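Local atomic coordinates of 5-carboxyvanillate decarboxylase (Sphingomonas paucimobilis, PDB entry 4L6D), a protein that probably removes one carboxylate from 5-carboxyvanillate to give vanillate, as a manganese-binding member of the amidohydrolase superfamily. Residues R60-D65 / T109-G113; V81-A86 / F117-D121; N148-Y152 / S179-D183. One frame throughout, in Å; residues are numbered along the deposited sequence.

In the fold
All three contacts lie in the beta/alpha barrel of the amidohydrolase fold. Contact 1 packs helix 59-67 against the beginning of strand 111-115; the side chain of R60 stays about 10 Å from a bound manganese ion and from a vanillate. Contacts 2 and 3 join loops: those after strands 71-76 and 111-115, and those after 140-144 and 171-174. Their centres are about 14 Å apart, and Q82 and P119 touch Y152; the centre of contact 1 is about 29 Å and about 34 Å from theirs. The side chain of Q82 lies about 7 Å from that of the metal ligand H174, and that of D121 about 7 Å from a vanillate; contact 3 is away from these sites.

Contact 1 of 3, residues R60-D65 / T109-G113; sequences RLAEMD and TRFAG
Helix 60-65, carrying L61, M64 and D65, runs at 119° to strand 111-113 with the axes 13.2 Å apart, and side chains of R110 and F111 span the gap. R110 bends at chi2 and chi3 (both near -60°), which brings its guanidinium up against L61, M64 and D65. Both terminal nitrogens grip one oxygen of D65: NH1 of R110 lies 2.8 Å and NH2 2.9 Å from OD1, which sits in the guanidinium plane, and NH1 takes the syn lone pair. The carboxylate is turned 30° from that plane. L61 lays its CD1 over one guanidinium face, 3.6 Å from NH1 of R110, while CB of M64 stands obliquely by NH2. Deeper in, the ring of F111 is met at CE1 by SD of M64 at 3.7 Å, an oblique Met-aromatic contact, and by CD of R60, also at 3.7 Å. The R60 guanidinium continues inward to the carbonyl O of A10. R110 also donates through NE to the carbonyl of D70 and through NH2 to that of V69. With a leucine in place of R110, D65 would probably lose its charged mate and both carbonyls their donors. D65 is exposed, so solvent probably weakens the salt bridge; the guanidinium nonetheless ties the helix, and the V69 and D70 carbonyls that follow it, to the start of the strand.

Contact 2 of 3, residues V81-A86 / F117-D121; sequences VQMFDA and FAPQD
Q120 reaches into the type I turn V81-F84 and holds it by two carbonyls. Its CB rests against A86, 3.9 Å from CA and from CB of that residue. The chain then turns sharply at chi2 (94°), and CG passes F84 O at 3.8 Å. CD is about equally far from the carbonyl oxygens of F84 and Q82, and OE1 faces CA of Q82; this oxygen is buried by the contact and has no polar partner in the model. At the tip, Q120 NE2 spends its hydrogens on the two ends of the turn, 3.0 Å from V81 O and 2.9 Å from F84 O, the second bond nearly straight (170°). Both acceptors lie close to the amide plane, which fixes its rotation, although the donor stands above the carbonyl plane of F84. The turn's own bond, F84 N to V81 O, is weak, so the amide supplies much of the bridging between its ends. Beside this, CG2 of V81 leans on F117 O at 3.5 Å and touches CB of A118, while the Q82 chain crosses the P119 ring at about a right angle; the Q82 amide goes on to N144 and T147. D85 and D121 N-cap helices 86-106 and 122-134, also bonding T88 and S124. Two neighbouring strand-to-helix loops of a beta/alpha barrel are thus joined by a glutamine, with V81 and Q82 packing beside it.

Contact 3 of 3, residues N148-Y152 / S179-D183; sequences NDLYY and SKQID
D149 and Y151, on the loop after strand 140-144 of the barrel, receive the ST turn that S179 starts on the loop after strand 171-174. Three hydrogen bonds make the first shell. The backbone N of K180 gives a straight bond (167°) to OD1 of D149, 2.8 Å long, arriving from above the carboxylate plane. The extended K180 chain runs obliquely past the same carboxylate, its CD 3.5 Å from OD2 of D149, and its NZ remains 4.6 Å from that oxygen, probably near enough for some attraction but not in contact. Two residues on from S179, Q181 sends NE2 to the carbonyl O of D149 at 2.9 Å, again nearly straight, with the acceptor in the plane of the amide. D149 is therefore held by both its side chain and its backbone. The Q181 amide slides alongside the Y151 ring, the two planes 54° apart, with NE2 3.7 Å from CE2 of Y151. Behind this shell, H146 accepts the N-H of D149, and E201 on helix 197-211 takes both the hydroxyl of Y151 and the N-H of S179, so one carboxylate anchors both loops. N205 and R208 of that helix pack on the Y151 side chain. A185 of the second subunit packs on Y151, Q181 and I182, placing this corner at the dimer interface. At the centre, S179 OG lies between its own backbone N and carbonyl carbon (chi1 78°), a position from which it donates to Y151 OH at 2.7 Å while accepting from the backbone N of Q181 at 3.1 Å.

Contact 1 of 3, residues R60-D65 / T109-G113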
loop_
_atom_site.group_PDB
_atom_site.type_symbol
_atom_site.label_atom_id
_atom_site.label_comp_id
_atom_site.label_asym_id
_atom_site.label_seq_id
_atom_site.Cartn_x
_atom_site.Cartn_y
_atom_site.Cartn_z
ATOM N N ARG A 60 -2.643 -31.161 9.540
ATOM C CA ARG A 60 -3.578 -30.054 9.369
ATOM C C ARG A 60 -4.866 -30.299 10.156
ATOM O O ARG A 60 -5.331 -29.429 10.891
ATOM C CB ARG A 60 -3.886 -29.822 7.886
ATOM C CG ARG A 60 -4.806 -28.636 7.618
ATOM C CD ARG A 60 -5.314 -28.640 6.180
ATOM N NE ARG A 60 -4.232 -28.640 5.195
ATOM C CZ ARG A 60 -3.879 -27.596 4.448
ATOM N NH1 ARG A 60 -4.521 -26.428 4.542
ATOM N NH2 ARG A 60 -2.879 -27.730 3.585
ATOM N N LEU A 61 -5.444 -31.481 9.998
ATOM C CA LEU A 61 -6.678 -31.792 10.715
ATOM C C LEU A 61 -6.435 -31.898 12.228
ATOM O O LEU A 61 -7.276 -31.471 13.022
ATOM C CB LEU A 61 -7.289 -33.082 10.172
ATOM C CG LEU A 61 -8.721 -33.401 10.587
ATOM C CD1 LEU A 61 -9.679 -32.270 10.227
ATOM C CD2 LEU A 61 -9.145 -34.700 9.912
ATOM N N ALA A 62 -5.297 -32.460 12.624
ATOM C CA ALA A 62 -4.971 -32.547 14.046
ATOM C C ALA A 62 -4.911 -31.152 14.671
ATOM O O ALA A 62 -5.400 -30.938 15.782
ATOM C CB ALA A 62 -3.651 -33.300 14.261
ATOM N N GLU A 63 -4.313 -30.213 13.949
ATOM C CA GLU A 63 -4.208 -28.837 14.437
ATOM C C GLU A 63 -5.572 -28.148 14.447
ATOM O O GLU A 63 -5.883 -27.377 15.358
ATOM C CB GLU A 63 -3.230 -28.036 13.581
ATOM C CG GLU A 63 -1.792 -28.350 13.889
ATOM C CD GLU A 63 -1.310 -27.616 15.123
ATOM O OE1 GLU A 63 -1.295 -26.366 15.097
ATOM O OE2 GLU A 63 -0.962 -28.285 16.117
ATOM N N MET A 64 -6.393 -28.420 13.439
ATOM C CA MET A 64 -7.760 -27.913 13.461
ATOM C C MET A 64 -8.495 -28.423 14.689
ATOM O O MET A 64 -9.163 -27.664 15.384
ATOM C CB MET A 64 -8.507 -28.293 12.181
ATOM C CG MET A 64 -7.990 -27.556 10.940
ATOM S SD MET A 64 -8.517 -28.339 9.398
ATOM C CE MET A 64 -10.298 -28.102 9.500
ATOM N N ASP A 65 -8.345 -29.708 14.982
ATOM C CA ASP A 65 -9.042 -30.291 16.117
ATOM C C ASP A 65 -8.566 -29.711 17.452
ATOM O O ASP A 65 -9.385 -29.396 18.321
ATOM C CB ASP A 65 -8.918 -31.821 16.104
ATOM C CG ASP A 65 -9.749 -32.462 15.004
ATOM O OD1 ASP A 65 -10.696 -31.813 14.522
ATOM O OD2 ASP A 65 -9.460 -33.614 14.629
ATOM N N THR A 109 -17.442 -31.829 5.924
ATOM C CA THR A 109 -17.774 -30.992 7.072
ATOM C C THR A 109 -16.550 -30.234 7.588
ATOM O O THR A 109 -16.692 -29.300 8.386
ATOM C CB THR A 109 -18.396 -31.782 8.235
ATOM O OG1 THR A 109 -17.406 -32.635 8.814
ATOM C CG2 THR A 109 -19.596 -32.596 7.762
ATOM N N ARG A 110 -15.361 -30.629 7.126
ATOM C CA ARG A 110 -14.119 -29.991 7.576
ATOM C C ARG A 110 -13.417 -29.190 6.489
ATOM O O ARG A 110 -12.626 -28.299 6.788
ATOM C CB ARG A 110 -13.139 -31.017 8.148
ATOM C CG ARG A 110 -13.740 -31.939 9.226
ATOM C CD ARG A 110 -14.379 -31.183 10.411
ATOM N NE ARG A 110 -13.458 -30.318 11.162
ATOM C CZ ARG A 110 -12.624 -30.748 12.102
ATOM N NH1 ARG A 110 -12.566 -32.034 12.401
ATOM N NH2 ARG A 110 -11.825 -29.897 12.736
ATOM N N PHE A 111 -13.696 -29.498 5.229
ATOM C CA PHE A 111 -13.013 -28.798 4.153
ATOM C C PHE A 111 -13.971 -28.311 3.096
ATOM O O PHE A 111 -14.872 -29.039 2.687
ATOM C CB PHE A 111 -11.916 -29.682 3.547
ATOM C CG PHE A 111 -10.853 -30.049 4.540
ATOM C CD1 PHE A 111 -9.926 -29.100 4.946
ATOM C CD2 PHE A 111 -10.821 -31.305 5.120
ATOM C CE1 PHE A 111 -8.966 -29.412 5.890
ATOM C CE2 PHE A 111 -9.865 -31.621 6.063
ATOM C CZ PHE A 111 -8.940 -30.671 6.453
ATOM N N ALA A 112 -13.768 -27.065 2.684
ATOM C CA ALA A 112 -14.411 -26.516 1.499
ATOM C C ALA A 112 -13.274 -26.191 0.530
ATOM O O ALA A 112 -12.106 -26.259 0.911
ATOM C CB ALA A 112 -15.232 -25.270 1.850
ATOM N N GLY A 113 -13.590 -25.853 -0.720
ATOM C CA GLY A 113 -12.534 -25.631 -1.686
ATOM C C GLY A 113 -12.811 -24.592 -2.747
ATOM O O GLY A 113 -13.940 -24.433 -3.211
#

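Contact 2 of 3, residues V81-A86 / F117-D121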
loop_
_atom_site.group_PDB
_atom_site.type_symbol
_atom_site.label_atom_id
_atom_site.label_comp_id
_atom_site.label_asym_id
_atom_site.label_seq_id
_atom_site.Cartn_x
_atom_site.Cartn_y
_atom_site.Cartn_z
ATOM N N VAL A 81 -1.271 -22.238 -11.109
ATOM C CA VAL A 81 -0.832 -22.761 -12.399
ATOM C C VAL A 81 -0.425 -21.648 -13.351
ATOM O O VAL A 81 -0.222 -21.881 -14.543
ATOM C CB VAL A 81 -1.931 -23.622 -13.088
ATOM C CG1 VAL A 81 -2.322 -24.805 -12.200
ATOM C CG2 VAL A 81 -3.152 -22.774 -13.447
ATOM N N GLN A 82 -0.285 -20.446 -12.809
ATOM C CA GLN A 82 -0.104 -19.257 -13.636
ATOM C C GLN A 82 1.284 -19.062 -14.227
ATOM O O GLN A 82 1.445 -18.261 -15.144
ATOM C CB GLN A 82 -0.527 -18.015 -12.858
ATOM C CG GLN A 82 -2.024 -17.956 -12.613
ATOM C CD GLN A 82 -2.349 -17.082 -11.432
ATOM O OE1 GLN A 82 -2.683 -17.576 -10.349
ATOM N NE2 GLN A 82 -2.248 -15.769 -11.628
ATOM N N MET A 83 2.283 -19.784 -13.723
ATOM C CA MET A 83 3.629 -19.646 -14.282
ATOM C C MET A 83 3.883 -20.500 -15.525
ATOM O O MET A 83 4.864 -20.286 -16.232
ATOM C CB MET A 83 4.705 -19.956 -13.243
ATOM C CG MET A 83 4.637 -19.061 -12.024
ATOM S SD MET A 83 6.078 -19.228 -10.970
ATOM C CE MET A 83 7.290 -18.302 -11.916
ATOM N N PHE A 84 3.007 -21.469 -15.782
ATOM C CA PHE A 84 3.202 -22.423 -16.868
ATOM C C PHE A 84 2.729 -21.869 -18.212
ATOM O O PHE A 84 2.017 -20.867 -18.269
ATOM C CB PHE A 84 2.449 -23.726 -16.559
ATOM C CG PHE A 84 2.763 -24.306 -15.203
ATOM C CD1 PHE A 84 4.071 -24.527 -14.814
ATOM C CD2 PHE A 84 1.746 -24.624 -14.316
ATOM C CE1 PHE A 84 4.358 -25.055 -13.568
ATOM C CE2 PHE A 84 2.032 -25.154 -13.065
ATOM C CZ PHE A 84 3.343 -25.370 -12.693
ATOM N N ASP A 85 3.105 -22.529 -19.301
ATOM C CA ASP A 85 2.526 -22.165 -20.589
ATOM C C ASP A 85 1.026 -22.463 -20.573
ATOM O O ASP A 85 0.530 -23.136 -19.663
ATOM C CB ASP A 85 3.222 -22.881 -21.747
ATOM C CG ASP A 85 3.150 -24.390 -21.636
ATOM O OD1 ASP A 85 2.033 -24.943 -21.643
ATOM O OD2 ASP A 85 4.219 -25.032 -21.570
ATOM N N ALA A 86 0.307 -21.955 -21.567
ATOM C CA ALA A 86 -1.155 -22.048 -21.563
ATOM C C ALA A 86 -1.692 -23.483 -21.493
ATOM O O ALA A 86 -2.566 -23.770 -20.676
ATOM C CB ALA A 86 -1.734 -21.318 -22.768
ATOM N N PHE A 117 -7.819 -21.695 -12.192
ATOM C CA PHE A 117 -7.870 -21.746 -13.644
ATOM C C PHE A 117 -6.610 -21.126 -14.207
ATOM O O PHE A 117 -5.832 -20.518 -13.480
ATOM C CB PHE A 117 -9.109 -21.007 -14.173
ATOM C CG PHE A 117 -9.304 -19.636 -13.578
ATOM C CD1 PHE A 117 -10.009 -19.476 -12.382
ATOM C CD2 PHE A 117 -8.804 -18.510 -14.213
ATOM C CE1 PHE A 117 -10.191 -18.224 -11.821
ATOM C CE2 PHE A 117 -8.997 -17.239 -13.652
ATOM C CZ PHE A 117 -9.692 -17.107 -12.456
ATOM N N ALA A 118 -6.429 -21.268 -15.514
ATOM C CA ALA A 118 -5.257 -20.726 -16.185
ATOM C C ALA A 118 -5.651 -19.552 -17.084
ATOM O O ALA A 118 -6.037 -19.768 -18.233
ATOM C CB ALA A 118 -4.580 -21.830 -17.006
ATOM N N PRO A 119 -5.559 -18.310 -16.559
ATOM C CA PRO A 119 -5.973 -17.128 -17.328
ATOM C C PRO A 119 -5.092 -16.887 -18.551
ATOM O O PRO A 119 -5.437 -16.012 -19.345
ATOM C CB PRO A 119 -5.797 -15.967 -16.327
ATOM C CG PRO A 119 -5.605 -16.578 -14.996
ATOM C CD PRO A 119 -5.020 -17.943 -15.238
ATOM N N GLN A 120 -3.973 -17.610 -18.674
ATOM C CA GLN A 120 -3.161 -17.611 -19.898
ATOM C C GLN A 120 -4.013 -17.887 -21.138
ATOM O O GLN A 120 -3.672 -17.469 -22.250
ATOM C CB GLN A 120 -2.076 -18.705 -19.842
ATOM C CG GLN A 120 -1.046 -18.620 -18.718
ATOM C CD GLN A 120 -1.441 -19.451 -17.515
ATOM O OE1 GLN A 120 -2.506 -19.252 -16.940
ATOM N NE2 GLN A 120 -0.578 -20.387 -17.121
ATOM N N ASP A 121 -5.087 -18.651 -20.947
ATOM C CA ASP A 121 -6.011 -19.009 -22.021
ATOM C C ASP A 121 -7.411 -18.686 -21.519
ATOM O O ASP A 121 -8.067 -19.534 -20.938
ATOM C CB ASP A 121 -5.890 -20.504 -22.337
ATOM C CG ASP A 121 -6.832 -20.968 -23.440
ATOM O OD1 ASP A 121 -7.750 -20.231 -23.858
ATOM O OD2 ASP A 121 -6.663 -22.116 -23.899
#

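Contact 3 of 3, residues N148-Y152 / S179-D183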
loop_
_atom_site.group_PDB
_atom_site.type_symbol
_atom_site.label_atom_id
_atom_site.label_comp_id
_atom_site.label_asym_id
_atom_site.label_seq_id
_atom_site.Cartn_x
_atom_site.Cartn_y
_atom_site.Cartn_z
ATOM N N ASN A 148 0.971 -13.412 -16.577
ATOM C CA ASN A 148 1.791 -12.933 -17.688
ATOM C C ASN A 148 2.156 -11.455 -17.550
ATOM O O ASN A 148 2.335 -10.750 -18.537
ATOM C CB ASN A 148 1.123 -13.220 -19.041
ATOM C CG ASN A 148 0.911 -14.702 -19.282
ATOM O OD1 ASN A 148 1.690 -15.534 -18.819
ATOM N ND2 ASN A 148 -0.141 -15.037 -20.015
ATOM N N ASP A 149 2.258 -11.015 -16.300
ATOM C CA ASP A 149 2.639 -9.647 -15.958
ATOM C C ASP A 149 1.628 -8.623 -16.445
ATOM O O ASP A 149 1.962 -7.468 -16.697
ATOM C CB ASP A 149 4.050 -9.363 -16.458
ATOM C CG ASP A 149 5.039 -10.357 -15.907
ATOM O OD1 ASP A 149 5.266 -10.312 -14.680
ATOM O OD2 ASP A 149 5.533 -11.214 -16.684
ATOM N N LEU A 150 0.384 -9.069 -16.560
ATOM C CA LEU A 150 -0.741 -8.196 -16.858
ATOM C C LEU A 150 -1.694 -8.243 -15.685
ATOM O O LEU A 150 -1.805 -9.266 -15.001
ATOM C CB LEU A 150 -1.477 -8.672 -18.104
ATOM C CG LEU A 150 -0.672 -8.716 -19.389
ATOM C CD1 LEU A 150 -1.491 -9.374 -20.478
ATOM C CD2 LEU A 150 -0.264 -7.317 -19.788
ATOM N N TYR A 151 -2.409 -7.138 -15.475
ATOM C CA TYR A 151 -3.389 -7.038 -14.406
ATOM C C TYR A 151 -4.808 -7.193 -14.954
ATOM O O TYR A 151 -5.009 -7.196 -16.173
ATOM C CB TYR A 151 -3.193 -5.724 -13.645
ATOM C CG TYR A 151 -1.855 -5.708 -12.947
ATOM C CD1 TYR A 151 -1.623 -6.532 -11.853
ATOM C CD2 TYR A 151 -0.817 -4.897 -13.390
ATOM C CE1 TYR A 151 -0.389 -6.554 -11.214
ATOM C CE2 TYR A 151 0.430 -4.910 -12.754
ATOM C CZ TYR A 151 0.630 -5.734 -11.664
ATOM O OH TYR A 151 1.863 -5.749 -11.030
ATOM N N TYR A 152 -5.782 -7.323 -14.056
ATOM C CA TYR A 152 -7.113 -7.779 -14.468
ATOM C C TYR A 152 -8.034 -6.675 -14.977
ATOM O O TYR A 152 -9.218 -6.914 -15.210
ATOM C CB TYR A 152 -7.773 -8.662 -13.396
ATOM C CG TYR A 152 -6.993 -9.946 -13.220
ATOM C CD1 TYR A 152 -6.596 -10.689 -14.330
ATOM C CD2 TYR A 152 -6.589 -10.372 -11.963
ATOM C CE1 TYR A 152 -5.844 -11.840 -14.188
ATOM C CE2 TYR A 152 -5.851 -11.532 -11.808
ATOM C CZ TYR A 152 -5.474 -12.254 -12.924
ATOM O OH TYR A 152 -4.719 -13.402 -12.790
ATOM N N SER A 179 4.828 -8.343 -10.129
ATOM C CA SER A 179 5.035 -8.626 -11.549
ATOM C C SER A 179 6.267 -7.916 -12.078
ATOM O O SER A 179 6.883 -7.097 -11.390
ATOM C CB SER A 179 3.832 -8.159 -12.371
ATOM O OG SER A 179 3.883 -6.750 -12.559
ATOM N N LYS A 180 6.603 -8.200 -13.330
ATOM C CA LYS A 180 7.778 -7.593 -13.947
ATOM C C LYS A 180 7.621 -6.082 -14.096
ATOM O O LYS A 180 8.609 -5.364 -14.246
ATOM C CB LYS A 180 8.105 -8.255 -15.292
ATOM C CG LYS A 180 8.624 -9.681 -15.184
ATOM C CD LYS A 180 8.903 -10.280 -16.555
ATOM C CE LYS A 180 9.424 -11.700 -16.395
ATOM N NZ LYS A 180 9.942 -12.257 -17.668
ATOM N N GLN A 181 6.388 -5.595 -14.025
ATOM C CA GLN A 181 6.152 -4.163 -14.104
ATOM C C GLN A 181 6.734 -3.442 -12.899
ATOM O O GLN A 181 7.098 -2.267 -12.991
ATOM C CB GLN A 181 4.656 -3.878 -14.192
ATOM C CG GLN A 181 4.001 -4.504 -15.421
ATOM C CD GLN A 181 2.673 -3.854 -15.757
ATOM O OE1 GLN A 181 2.526 -2.634 -15.659
ATOM N NE2 GLN A 181 1.705 -4.660 -16.171
ATOM N N ILE A 182 6.813 -4.139 -11.765
ATOM C CA ILE A 182 7.196 -3.488 -10.513
ATOM C C ILE A 182 8.288 -4.216 -9.719
ATOM O O ILE A 182 8.724 -3.719 -8.680
ATOM C CB ILE A 182 5.974 -3.263 -9.584
ATOM C CG1 ILE A 182 5.245 -4.590 -9.314
ATOM C CG2 ILE A 182 5.022 -2.256 -10.205
ATOM C CD1 ILE A 182 4.286 -4.544 -8.120
ATOM N N ASP A 183 8.745 -5.373 -10.191
ATOM C CA ASP A 183 9.602 -6.200 -9.340
ATOM C C ASP A 183 10.989 -5.657 -8.992
ATOM O O ASP A 183 11.584 -6.108 -8.020
ATOM C CB ASP A 183 9.696 -7.656 -9.841
ATOM C CG ASP A 183 10.363 -7.785 -11.201
ATOM O OD1 ASP A 183 11.084 -6.872 -11.644
ATOM O OD2 ASP A 183 10.164 -8.835 -11.836
#